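Local coordinates for protein oxidized polyvinyl alcohol hydrolase (Pseudomonas sp. VM15C, PDB 3WWC) that hydrolyses beta-diketones such as nonane-4,6-dione and cleaves oxidized polyvinyl alcohol in the second step of the polymer's degradation, at residues S84-I89 and N309-N314; H93-I98 and A317-A322; P128-R133 and E146-S151; F189-W194 and A242-L247. The protein carries 1 engineered substitution. All coordinates share one frame; numbering follows the deposited sequence.

Interaction 1 of 4, residues S84-I89 and N309-N314; sequences SGANSI and NTQEFN
Two side-chain amides, from Gln311 and Asn314, converge on the carbonyl oxygen of Gly85. Gln311 NE2 donates to Gly85 O over 3.0 Å, bent at the hydrogen (133°) and coming down from above the carbonyl plane. Asn314 ND2 adds a weak bond to the same Gly85 O at 2.8 Å, while its OD1 accepts from Trp305 NE1, which fixes how the amide is turned. A bend at chi2 (-60°) keeps the Gln311 chain from extending straight off the helix. An ordered water completes the polar network: it donates to Ala86 O at 2.9 Å and to Gln311 OE1 at 2.7 Å, and accepts from Asn314 ND2. In the alpha/beta-hydrolase fold of this enzyme, the contact ties the loop between helix 75-80 and strand 96-100 to the first turn of helix 310-322. An alanine in place of Gln311 would probably cost Gly85 O the firmer of its two amide donors and the water one of its acceptors. Packing is sparse. Thr310 CG2 rests 4.0 Å from Gly85 CA, and two carbons lie against the Gln311 amide. Ala86 CB is 3.5 Å from Gln311 NE2, and Ile89 crosses Gln311 at about a right angle, its CB 3.7 Å from Gln311 OE1.

Interaction 2 of 4, residues H93-I98 and A317-A322; sequences HGYTVI and ALDTLA
His93 and Tyr95, on the approach to strand 96-100, face Asp319 and Leu318 of helix 310-322 with the backbones a side chain's length apart, the CA atoms of Tyr95 and Leu318 being separated by 8.8 Å. His93, its CG anti to the backbone N (chi1 -159°), meets Asp319 tip to tip. NE2 of His93 donates to Asp319 OD2 over 2.7 Å in an almost straight bond (172°), reaching the oxygen on its syn side, with imidazole and carboxylate nearly coplanar. The other oxygen, Asp319 OD1, takes the hydroxyl of Tyr95 on its anti lone pair, again at 2.7 Å and close to the plane of the phenol ring. Leu318 lies over one face of that ring in a CH-pi contact, its CB 4.2 Å from the centroid of Tyr95. Ala322 CB approaches at the ring's edge, 3.4 Å from Tyr95 OH. A phenylalanine in place of Tyr95 would probably keep the packing on Leu318 but leave Asp319 OD1 without its phenolic donor. With one donor on each oxygen the carboxylate is held against rotation, and its charge would be expected to stabilise a protonated imidazole on His93, which would add an electrostatic part to the tie.

Interaction 3 of 4, residues P128-R133 and E146-S151; sequences PWFEGR and EGPDSS
Asp149, in the first turn of helix 148-160, points its side chain into the backbone bend at Trp129 and Phe130. Its CB packs 4.0 Å from Phe130 CD2, and CG draws closer to the same atom, at 3.4 Å. At the tip the two oxygens part company. OD1 forms a salt bridge with Arg48, whereas OD2 turns to the loop and accepts from Phe130 N at 2.9 Å, a fairly straight bond (161°) arriving on the anti side, 26° out of the carboxylate plane. OD2 also sits at the edge of the Trp129 indole, near its plane and 3.4 Å from Trp129 CE3, and a water that lies within reach of Pro128 O appears to donate to it as well. Phe130 CG is anti to its carbonyl carbon (chi1 -60°), which sets the ring against Pro148. The proline covers one face in a CH-pi contact, CG of Pro148 standing 4.0 Å from the Phe130 ring centroid. A second water links the two backbones: it donates to Phe130 O and to Glu146 O, each at 2.8 Å, and accepts from Ser150 N at the start of the helix. The next residue along the loop, Glu131, hydrogen-bonds Ser178 OG and Tyr205 OH, which line the butanoic acid pockets. The contact thus sets an inverse gamma turn, centred on Phe130, against the first turn of helix 148-160 beside an alpha/beta-hydrolase active site: the Trp129 side chain is about 8 Å from that of the engineered Ala177, which precedes Ser178 in the nucleophile elbow and probably replaces the charge-relay serine.

Interaction 4 of 4, residues F189-W194 and A242-L247; sequences FRSNFW and AKVGPL
Ser191 presents its hydroxyl to the backbone of Gly245, joining two loops that lead into adjacent parallel strands in the interior of an alpha/beta-hydrolase sheet: the turn between helix 178-189 and strand 196-200, and the approach to strand 247-253. With chi1 at 67°, OG stands between the backbone N and the carbonyl carbon of its own residue, and in this position it accepts from Gly245 N at 2.8 Å in a nearly straight bond (163°). Val244 lies against the same hydroxyl, its CB 3.5 Å from Ser191 OG, while Leu247 approaches the other atom of the serine side chain, CD1 of Leu247 being 4.0 Å from Ser191 CB. Asn192, by contrast, swings its amide oxygen over the glycine, with OD1 3.5 Å from Gly245 CA. The backbones come so close at Gly245 that a beta carbon there would run into Ser191 O and Asn192 OD1. Lys326 NZ also bonds to the carbonyl oxygens of Ser191, Trp194 and Pro246, so one ammonium group draws both loops together. Within the turn, Arg190 O accepts from both Phe193 N and Trp194 N. Val244 and Leu247 also pack on Val292 of the neighbouring strand 292-298. The two branches of Leu247 divide their work: while CD1 reaches the serine, CD2 comes to 3.2 Å from Trp194 O.

Interactions 1 and 2 both use helix 310-322 and lie on the same side of the chain's centre; they touch where Asn87 O packs on Val97 CG2. Interactions 3 and 4 meet through the salt bridge from Glu146 OE2 to Arg190 NH2. Interaction 4 is the buried one and joins a serine hydroxyl to a backbone N-H, with close glycine packing and aliphatic side chains, whereas interactions 1, 2 and 3 are only partly buried and richer in polar side chains. Neutral amides and a water carry interaction 1, and a carboxylate shared by histidine and tyrosine carries interaction 2. Interaction 3, the one nearest the catalytic pocket, combines a charged carboxylate with aromatic packing and waters.

Interaction 1 of 4, residues S84-I89 and N309-N314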
loop_
_atom_site.group_PDB
_atom_site.type_symbol
_atom_site.label_atom_id
_atom_site.label_comp_id
_atom_site.label_asym_id
_atom_site.label_seq_id
_atom_site.Cartn_x
_atom_site.Cartn_y
_atom_site.Cartn_z
ATOM N N SER A 84 -4.765 15.500 -1.092
ATOM C CA SER A 84 -4.090 14.276 -1.519
ATOM C C SER A 84 -3.408 13.585 -0.354
ATOM O O SER A 84 -2.732 12.577 -0.555
ATOM C CB SER A 84 -3.045 14.587 -2.602
ATOM O OG SER A 84 -3.672 15.114 -3.813
ATOM N N GLY A 85 -3.533 14.157 0.827
ATOM C CA GLY A 85 -2.961 13.535 2.033
ATOM C C GLY A 85 -1.865 14.274 2.742
ATOM O O GLY A 85 -1.600 14.015 3.920
ATOM N N ALA A 86 -1.198 15.172 2.025
ATOM C CA ALA A 86 -0.056 15.952 2.570
ATOM C C ALA A 86 0.762 15.069 3.506
ATOM O O ALA A 86 1.032 15.398 4.653
ATOM C CB ALA A 86 -0.583 17.198 3.296
ATOM N N ASN A 87 1.252 13.958 2.955
ATOM C CA ASN A 87 1.943 12.956 3.769
ATOM C C ASN A 87 3.292 13.394 4.361
ATOM O O ASN A 87 3.764 12.771 5.320
ATOM C CB ASN A 87 2.094 11.665 2.938
ATOM C CG ASN A 87 0.834 10.836 2.965
ATOM O OD1 ASN A 87 0.620 10.080 3.907
ATOM N ND2 ASN A 87 -0.028 10.981 1.963
ATOM N N SER A 88 3.932 14.423 3.794
ATOM C CA SER A 88 5.178 14.895 4.369
ATOM C C SER A 88 4.974 15.496 5.741
ATOM O O SER A 88 5.923 15.594 6.490
ATOM C CB SER A 88 5.801 15.965 3.458
ATOM O OG SER A 88 5.030 17.159 3.395
ATOM N N ILE A 89 3.754 15.875 6.065
ATOM C CA ILE A 89 3.458 16.458 7.369
ATOM C C ILE A 89 3.665 15.463 8.477
ATOM O O ILE A 89 3.903 15.879 9.643
ATOM C CB ILE A 89 2.013 17.087 7.350
ATOM C CG1 ILE A 89 1.973 18.138 6.240
ATOM C CG2 ILE A 89 1.678 17.799 8.702
ATOM C CD1 ILE A 89 3.104 19.090 6.309
ATOM N N ASN A 309 -11.244 15.085 8.065
ATOM C CA ASN A 309 -10.190 15.193 9.101
ATOM C C ASN A 309 -8.952 14.459 8.654
ATOM O O ASN A 309 -8.395 13.634 9.376
ATOM C CB ASN A 309 -10.726 14.630 10.426
ATOM C CG ASN A 309 -11.956 15.380 10.901
ATOM O OD1 ASN A 309 -11.915 16.610 10.963
ATOM N ND2 ASN A 309 -13.019 14.676 11.250
ATOM N N THR A 310 -8.502 14.810 7.461
ATOM C CA THR A 310 -7.366 14.134 6.840
ATOM C C THR A 310 -6.136 14.009 7.694
ATOM O O THR A 310 -5.610 12.911 7.848
ATOM C CB THR A 310 -6.985 14.830 5.543
ATOM O OG1 THR A 310 -8.110 14.798 4.663
ATOM C CG2 THR A 310 -5.786 14.093 4.856
ATOM N N GLN A 311 -5.638 15.107 8.244
ATOM C CA GLN A 311 -4.430 14.996 9.059
ATOM C C GLN A 311 -4.699 14.291 10.373
ATOM O O GLN A 311 -3.818 13.570 10.867
ATOM C CB GLN A 311 -3.797 16.388 9.292
ATOM C CG GLN A 311 -3.210 17.004 8.036
ATOM C CD GLN A 311 -2.107 16.096 7.455
ATOM O OE1 GLN A 311 -1.280 15.548 8.178
ATOM N NE2 GLN A 311 -2.156 15.891 6.158
ATOM N N GLU A 312 -5.858 14.497 10.970
ATOM C CA GLU A 312 -6.178 13.731 12.187
ATOM C C GLU A 312 -6.139 12.231 11.841
ATOM O O GLU A 312 -5.646 11.425 12.619
ATOM C CB GLU A 312 -7.585 14.024 12.720
ATOM C CG GLU A 312 -7.744 15.406 13.330
ATOM C CD GLU A 312 -9.189 15.575 13.789
ATOM O OE1 GLU A 312 -9.756 14.645 14.407
ATOM O OE2 GLU A 312 -9.745 16.653 13.490
ATOM N N PHE A 313 -6.660 11.856 10.672
ATOM C CA PHE A 313 -6.642 10.453 10.282
ATOM C C PHE A 313 -5.221 9.942 10.085
ATOM O O PHE A 313 -4.860 8.880 10.581
ATOM C CB PHE A 313 -7.440 10.212 8.981
ATOM C CG PHE A 313 -7.334 8.804 8.519
ATOM C CD1 PHE A 313 -8.114 7.825 9.120
ATOM C CD2 PHE A 313 -6.381 8.460 7.551
ATOM C CE1 PHE A 313 -7.961 6.468 8.766
ATOM C CE2 PHE A 313 -6.220 7.094 7.197
ATOM C CZ PHE A 313 -7.009 6.135 7.810
ATOM N N ASN A 314 -4.379 10.703 9.388
ATOM C CA ASN A 314 -3.011 10.284 9.146
ATOM C C ASN A 314 -2.285 10.076 10.462
ATOM O O ASN A 314 -1.555 9.092 10.633
ATOM C CB ASN A 314 -2.210 11.295 8.312
ATOM C CG ASN A 314 -2.670 11.407 6.868
ATOM O OD1 ASN A 314 -3.559 10.685 6.425
ATOM N ND2 ASN A 314 -2.030 12.327 6.117
HETATM O O HOH W 1 0.356 13.841 6.958
#

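Interaction 2 of 4, residues H93-I98 and A317-A322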
loop_
_atom_site.group_PDB
_atom_site.type_symbol
_atom_site.label_atom_id
_atom_site.label_comp_id
_atom_site.label_asym_id
_atom_site.label_seq_id
_atom_site.Cartn_x
_atom_site.Cartn_y
_atom_site.Cartn_z
ATOM N N HIS A 93 5.258 14.962 12.761
ATOM C CA HIS A 93 4.618 14.090 13.756
ATOM C C HIS A 93 5.597 13.066 14.293
ATOM O O HIS A 93 5.194 12.161 15.022
ATOM C CB HIS A 93 3.430 13.403 13.128
ATOM C CG HIS A 93 2.434 12.895 14.132
ATOM N ND1 HIS A 93 1.854 13.749 15.054
ATOM C CD2 HIS A 93 1.992 11.644 14.431
ATOM C CE1 HIS A 93 1.113 13.042 15.892
ATOM N NE2 HIS A 93 1.178 11.766 15.539
ATOM N N GLY A 94 6.855 13.158 13.892
ATOM C CA GLY A 94 7.899 12.259 14.387
ATOM C C GLY A 94 8.184 11.008 13.574
ATOM O O GLY A 94 8.672 10.029 14.110
ATOM N N TYR A 95 7.897 11.040 12.274
ATOM C CA TYR A 95 8.182 9.912 11.417
ATOM C C TYR A 95 9.132 10.355 10.337
ATOM O O TYR A 95 9.022 11.483 9.872
ATOM C CB TYR A 95 6.911 9.376 10.679
ATOM C CG TYR A 95 5.910 8.747 11.616
ATOM C CD1 TYR A 95 5.123 9.547 12.446
ATOM C CD2 TYR A 95 5.819 7.384 11.728
ATOM C CE1 TYR A 95 4.268 8.975 13.401
ATOM C CE2 TYR A 95 4.959 6.795 12.666
ATOM C CZ TYR A 95 4.201 7.607 13.495
ATOM O OH TYR A 95 3.416 6.982 14.418
ATOM N N THR A 96 10.063 9.489 9.984
ATOM C CA THR A 96 10.920 9.803 8.845
ATOM C C THR A 96 10.141 9.274 7.622
ATOM O O THR A 96 9.811 8.085 7.505
ATOM C CB THR A 96 12.288 9.189 8.987
ATOM O OG1 THR A 96 12.996 9.978 9.961
ATOM C CG2 THR A 96 13.057 9.293 7.691
ATOM N N VAL A 97 9.777 10.211 6.761
ATOM C CA VAL A 97 8.960 9.926 5.571
ATOM C C VAL A 97 9.891 9.690 4.387
ATOM O O VAL A 97 10.762 10.509 4.095
ATOM C CB VAL A 97 8.017 11.108 5.308
ATOM C CG1 VAL A 97 7.166 10.824 4.055
ATOM C CG2 VAL A 97 7.083 11.304 6.508
ATOM N N ILE A 98 9.742 8.534 3.731
ATOM C CA ILE A 98 10.616 8.144 2.610
ATOM C C ILE A 98 9.631 7.749 1.523
ATOM O O ILE A 98 9.030 6.662 1.567
ATOM C CB ILE A 98 11.501 6.972 3.020
ATOM C CG1 ILE A 98 12.279 7.294 4.315
ATOM C CG2 ILE A 98 12.471 6.687 1.868
ATOM C CD1 ILE A 98 13.052 6.063 4.817
ATOM N N ALA A 317 -3.813 6.970 12.231
ATOM C CA ALA A 317 -3.446 5.694 11.584
ATOM C C ALA A 317 -1.988 5.348 11.801
ATOM O O ALA A 317 -1.683 4.212 12.186
ATOM C CB ALA A 317 -3.770 5.776 10.042
ATOM N N LEU A 318 -1.062 6.295 11.591
ATOM C CA LEU A 318 0.344 5.965 11.776
ATOM C C LEU A 318 0.672 5.682 13.213
ATOM O O LEU A 318 1.413 4.743 13.476
ATOM C CB LEU A 318 1.246 7.076 11.202
ATOM C CG LEU A 318 1.808 6.796 9.766
ATOM C CD1 LEU A 318 2.730 5.575 9.687
ATOM C CD2 LEU A 318 0.620 6.638 8.837
ATOM N N ASP A 319 0.094 6.421 14.147
ATOM C CA ASP A 319 0.383 6.135 15.548
ATOM C C ASP A 319 -0.211 4.808 15.967
ATOM O O ASP A 319 0.345 4.148 16.865
ATOM C CB ASP A 319 -0.144 7.258 16.450
ATOM C CG ASP A 319 0.600 8.563 16.246
ATOM O OD1 ASP A 319 1.625 8.605 15.557
ATOM O OD2 ASP A 319 0.134 9.609 16.778
ATOM N N THR A 320 -1.321 4.377 15.348
ATOM C CA THR A 320 -1.913 3.066 15.640
ATOM C C THR A 320 -0.966 1.988 15.123
ATOM O O THR A 320 -0.655 1.003 15.841
ATOM C CB THR A 320 -3.251 2.928 14.943
ATOM O OG1 THR A 320 -4.200 3.833 15.561
ATOM C CG2 THR A 320 -3.777 1.483 15.071
ATOM N N LEU A 321 -0.450 2.144 13.892
ATOM C CA LEU A 321 0.507 1.147 13.402
ATOM C C LEU A 321 1.761 1.108 14.321
ATOM O O LEU A 321 2.229 0.019 14.702
ATOM C CB LEU A 321 0.976 1.484 11.955
ATOM C CG LEU A 321 -0.126 1.545 10.904
ATOM C CD1 LEU A 321 0.568 1.855 9.567
ATOM C CD2 LEU A 321 -0.872 0.221 10.782
ATOM N N ALA A 322 2.271 2.274 14.710
ATOM C CA ALA A 322 3.486 2.337 15.557
ATOM C C ALA A 322 3.266 1.751 16.958
ATOM O O ALA A 322 4.225 1.389 17.632
ATOM C CB ALA A 322 3.967 3.829 15.652
#

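Interaction 3 of 4, residues P128-R133 and E146-S151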
loop_
_atom_site.group_PDB
_atom_site.type_symbol
_atom_site.label_atom_id
_atom_site.label_comp_id
_atom_site.label_asym_id
_atom_site.label_seq_id
_atom_site.Cartn_x
_atom_site.Cartn_y
_atom_site.Cartn_z
ATOM N N PRO A 128 1.238 2.401 -12.775
ATOM C CA PRO A 128 1.828 3.227 -11.720
ATOM C C PRO A 128 2.879 2.555 -10.844
ATOM O O PRO A 128 3.907 3.165 -10.495
ATOM C CB PRO A 128 0.624 3.664 -10.880
ATOM C CG PRO A 128 -0.523 3.792 -11.942
ATOM C CD PRO A 128 -0.234 2.514 -12.819
ATOM N N TRP A 129 2.609 1.301 -10.463
ATOM C CA TRP A 129 3.524 0.544 -9.619
ATOM C C TRP A 129 3.506 -0.888 -10.131
ATOM O O TRP A 129 2.566 -1.316 -10.770
ATOM C CB TRP A 129 3.052 0.503 -8.147
ATOM C CG TRP A 129 2.834 1.879 -7.486
ATOM C CD1 TRP A 129 1.620 2.519 -7.274
ATOM C CD2 TRP A 129 3.841 2.755 -6.967
ATOM N NE1 TRP A 129 1.827 3.737 -6.671
ATOM C CE2 TRP A 129 3.177 3.912 -6.464
ATOM C CE3 TRP A 129 5.241 2.688 -6.881
ATOM C CZ2 TRP A 129 3.875 4.983 -5.878
ATOM C CZ3 TRP A 129 5.941 3.731 -6.315
ATOM C CH2 TRP A 129 5.257 4.884 -5.808
ATOM N N PHE A 130 4.555 -1.648 -9.787
ATOM C CA PHE A 130 4.593 -3.065 -10.159
ATOM C C PHE A 130 3.846 -3.761 -9.005
ATOM O O PHE A 130 4.434 -4.337 -8.088
ATOM C CB PHE A 130 6.073 -3.489 -10.255
ATOM C CG PHE A 130 6.869 -2.689 -11.302
ATOM C CD1 PHE A 130 6.509 -2.769 -12.638
ATOM C CD2 PHE A 130 7.928 -1.845 -10.939
ATOM C CE1 PHE A 130 7.202 -1.991 -13.591
ATOM C CE2 PHE A 130 8.606 -1.093 -11.873
ATOM C CZ PHE A 130 8.243 -1.159 -13.215
ATOM N N GLU A 131 2.527 -3.705 -9.106
ATOM C CA GLU A 131 1.659 -4.120 -8.034
ATOM C C GLU A 131 0.726 -5.294 -8.262
ATOM O O GLU A 131 -0.008 -5.666 -7.341
ATOM C CB GLU A 131 0.854 -2.890 -7.484
ATOM C CG GLU A 131 0.256 -1.805 -8.479
ATOM C CD GLU A 131 -1.088 -2.145 -9.106
ATOM O OE1 GLU A 131 -1.271 -3.272 -9.626
ATOM O OE2 GLU A 131 -1.974 -1.246 -9.122
ATOM N N GLY A 132 0.773 -5.910 -9.439
ATOM C CA GLY A 132 -0.091 -7.064 -9.643
ATOM C C GLY A 132 0.240 -7.687 -10.997
ATOM O O GLY A 132 0.515 -6.965 -11.954
ATOM N N ARG A 133 0.155 -8.999 -11.080
ATOM C CA ARG A 133 0.437 -9.647 -12.365
ATOM C C ARG A 133 -0.717 -9.425 -13.313
ATOM O O ARG A 133 -1.869 -9.329 -12.894
ATOM C CB ARG A 133 0.701 -11.144 -12.134
ATOM C CG ARG A 133 -0.514 -11.938 -11.639
ATOM C CD ARG A 133 -0.101 -13.385 -11.420
ATOM N NE ARG A 133 -1.057 -14.195 -10.685
ATOM C CZ ARG A 133 -1.920 -15.028 -11.269
ATOM N NH1 ARG A 133 -1.941 -15.126 -12.598
ATOM N NH2 ARG A 133 -2.711 -15.798 -10.523
ATOM N N GLU A 146 8.477 -10.868 -6.415
ATOM C CA GLU A 146 7.898 -9.642 -5.854
ATOM C C GLU A 146 7.874 -8.511 -6.838
ATOM O O GLU A 146 7.004 -7.638 -6.765
ATOM C CB GLU A 146 8.681 -9.215 -4.602
ATOM C CG GLU A 146 10.108 -8.780 -4.901
ATOM C CD GLU A 146 10.906 -8.459 -3.633
ATOM O OE1 GLU A 146 10.329 -7.889 -2.695
ATOM O OE2 GLU A 146 12.124 -8.778 -3.571
ATOM N N GLY A 147 8.802 -8.502 -7.785
ATOM C CA GLY A 147 8.835 -7.375 -8.724
ATOM C C GLY A 147 9.794 -6.277 -8.293
ATOM O O GLY A 147 10.139 -6.186 -7.126
ATOM N N PRO A 148 10.137 -5.359 -9.196
ATOM C CA PRO A 148 11.100 -4.314 -8.866
ATOM C C PRO A 148 10.698 -3.174 -7.964
ATOM O O PRO A 148 11.571 -2.496 -7.478
ATOM C CB PRO A 148 11.622 -3.845 -10.239
ATOM C CG PRO A 148 10.581 -4.282 -11.225
ATOM C CD PRO A 148 9.771 -5.405 -10.624
ATOM N N ASP A 149 9.400 -2.955 -7.733
ATOM C CA ASP A 149 9.071 -1.911 -6.799
ATOM C C ASP A 149 9.212 -2.444 -5.369
ATOM O O ASP A 149 9.788 -1.750 -4.520
ATOM C CB ASP A 149 7.616 -1.404 -7.022
ATOM C CG ASP A 149 7.569 -0.200 -7.933
ATOM O OD1 ASP A 149 8.576 0.533 -8.029
ATOM O OD2 ASP A 149 6.516 0.051 -8.554
ATOM N N SER A 150 8.673 -3.641 -5.098
ATOM C CA SER A 150 8.784 -4.200 -3.758
ATOM C C SER A 150 10.247 -4.262 -3.324
ATOM O O SER A 150 10.581 -3.901 -2.182
ATOM C CB SER A 150 8.102 -5.582 -3.730
ATOM O OG SER A 150 8.225 -6.205 -2.453
ATOM N N SER A 151 11.131 -4.733 -4.214
ATOM C CA SER A 151 12.556 -4.799 -3.828
ATOM C C SER A 151 13.217 -3.426 -3.743
ATOM O O SER A 151 14.065 -3.191 -2.876
ATOM C CB SER A 151 13.332 -5.713 -4.785
ATOM O OG SER A 151 13.222 -5.281 -6.132
HETATM O O HOH W 2 6.482 2.255 -10.148
HETATM O O HOH W 3 7.031 -4.854 -7.210
#

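Interaction 4 of 4, residues F189-W194 and A242-L247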
loop_
_atom_site.group_PDB
_atom_site.type_symbol
_atom_site.label_atom_id
_atom_site.label_comp_id
_atom_site.label_asym_id
_atom_site.label_seq_id
_atom_site.Cartn_x
_atom_site.Cartn_y
_atom_site.Cartn_z
ATOM N N PHE A 189 4.836 -9.999 0.067
ATOM C CA PHE A 189 6.157 -10.492 -0.343
ATOM C C PHE A 189 7.280 -10.117 0.591
ATOM O O PHE A 189 8.342 -10.774 0.552
ATOM C CB PHE A 189 6.563 -9.986 -1.744
ATOM C CG PHE A 189 5.943 -10.767 -2.898
ATOM C CD1 PHE A 189 6.560 -11.892 -3.418
ATOM C CD2 PHE A 189 4.798 -10.293 -3.502
ATOM C CE1 PHE A 189 6.034 -12.526 -4.544
ATOM C CE2 PHE A 189 4.258 -10.929 -4.647
ATOM C CZ PHE A 189 4.896 -12.054 -5.164
ATOM N N ARG A 190 7.110 -9.074 1.418
ATOM C CA ARG A 190 8.200 -8.642 2.295
ATOM C C ARG A 190 7.720 -8.530 3.745
ATOM O O ARG A 190 8.043 -7.592 4.469
ATOM C CB ARG A 190 8.741 -7.300 1.767
ATOM C CG ARG A 190 9.623 -7.499 0.539
ATOM C CD ARG A 190 10.998 -8.069 0.934
ATOM N NE ARG A 190 11.822 -8.055 -0.259
ATOM C CZ ARG A 190 13.158 -8.067 -0.277
ATOM N NH1 ARG A 190 13.853 -8.113 0.854
ATOM N NH2 ARG A 190 13.806 -7.975 -1.428
ATOM N N SER A 191 6.966 -9.533 4.185
ATOM C CA SER A 191 6.452 -9.533 5.538
ATOM C C SER A 191 7.489 -9.761 6.609
ATOM O O SER A 191 7.145 -9.705 7.785
ATOM C CB SER A 191 5.318 -10.554 5.702
ATOM O OG SER A 191 5.811 -11.883 5.569
ATOM N N ASN A 192 8.745 -10.011 6.226
ATOM C CA ASN A 192 9.773 -10.123 7.250
ATOM C C ASN A 192 10.610 -8.860 7.280
ATOM O O ASN A 192 11.606 -8.777 8.001
ATOM C CB ASN A 192 10.643 -11.359 7.001
ATOM C CG ASN A 192 9.819 -12.649 7.136
ATOM O OD1 ASN A 192 9.188 -12.869 8.168
ATOM N ND2 ASN A 192 9.798 -13.465 6.092
ATOM N N PHE A 193 10.158 -7.835 6.564
ATOM C CA PHE A 193 10.881 -6.552 6.547
ATOM C C PHE A 193 9.978 -5.461 7.154
ATOM O O PHE A 193 10.259 -4.933 8.214
ATOM C CB PHE A 193 11.294 -6.152 5.103
ATOM C CG PHE A 193 12.026 -4.837 5.040
ATOM C CD1 PHE A 193 13.331 -4.751 5.493
ATOM C CD2 PHE A 193 11.397 -3.684 4.538
ATOM C CE1 PHE A 193 14.045 -3.529 5.457
ATOM C CE2 PHE A 193 12.075 -2.471 4.496
ATOM C CZ PHE A 193 13.404 -2.392 4.952
ATOM N N TRP A 194 8.861 -5.153 6.476
ATOM C CA TRP A 194 7.939 -4.140 6.971
ATOM C C TRP A 194 7.305 -4.564 8.268
ATOM O O TRP A 194 7.077 -5.758 8.485
ATOM C CB TRP A 194 6.782 -3.970 5.963
ATOM C CG TRP A 194 7.313 -3.615 4.593
ATOM C CD1 TRP A 194 7.378 -4.413 3.500
ATOM C CD2 TRP A 194 7.921 -2.359 4.216
ATOM N NE1 TRP A 194 8.011 -3.743 2.430
ATOM C CE2 TRP A 194 8.357 -2.489 2.865
ATOM C CE3 TRP A 194 8.131 -1.145 4.903
ATOM C CZ2 TRP A 194 9.003 -1.433 2.178
ATOM C CZ3 TRP A 194 8.773 -0.094 4.235
ATOM C CH2 TRP A 194 9.201 -0.250 2.876
ATOM N N ALA A 242 1.172 -19.252 3.166
ATOM C CA ALA A 242 0.427 -19.901 4.244
ATOM C C ALA A 242 0.639 -19.127 5.531
ATOM O O ALA A 242 -0.256 -19.073 6.406
ATOM C CB ALA A 242 0.922 -21.345 4.422
ATOM N N LYS A 243 1.827 -18.550 5.655
ATOM C CA LYS A 243 2.153 -17.773 6.848
ATOM C C LYS A 243 3.024 -16.581 6.531
ATOM O O LYS A 243 4.000 -16.670 5.758
ATOM C CB LYS A 243 2.863 -18.614 7.895
ATOM C CG LYS A 243 2.815 -17.922 9.253
ATOM C CD LYS A 243 3.305 -18.772 10.395
ATOM C CE LYS A 243 3.110 -17.986 11.687
ATOM N NZ LYS A 243 3.516 -18.808 12.881
ATOM N N VAL A 244 2.647 -15.436 7.078
ATOM C CA VAL A 244 3.452 -14.235 6.868
ATOM C C VAL A 244 4.080 -13.837 8.179
ATOM O O VAL A 244 3.680 -14.286 9.260
ATOM C CB VAL A 244 2.619 -13.007 6.269
ATOM C CG1 VAL A 244 2.059 -13.390 4.928
ATOM C CG2 VAL A 244 1.529 -12.533 7.212
ATOM N N GLY A 245 5.125 -13.031 8.063
ATOM C CA GLY A 245 5.832 -12.470 9.200
ATOM C C GLY A 245 4.906 -11.568 10.027
ATOM O O GLY A 245 3.792 -11.206 9.586
ATOM N N PRO A 246 5.343 -11.128 11.198
ATOM C CA PRO A 246 4.540 -10.297 12.091
ATOM C C PRO A 246 4.267 -8.907 11.541
ATOM O O PRO A 246 5.212 -8.174 11.207
ATOM C CB PRO A 246 5.376 -10.235 13.355
ATOM C CG PRO A 246 6.294 -11.328 13.242
ATOM C CD PRO A 246 6.623 -11.498 11.824
ATOM N N LEU A 247 2.988 -8.525 11.485
ATOM C CA LEU A 247 2.576 -7.249 10.931
ATOM C C LEU A 247 1.379 -6.678 11.640
ATOM O O LEU A 247 0.661 -7.384 12.345
ATOM C CB LEU A 247 2.074 -7.440 9.473
ATOM C CG LEU A 247 3.053 -8.000 8.439
ATOM C CD1 LEU A 247 2.250 -8.374 7.159
ATOM C CD2 LEU A 247 4.157 -6.986 8.107
#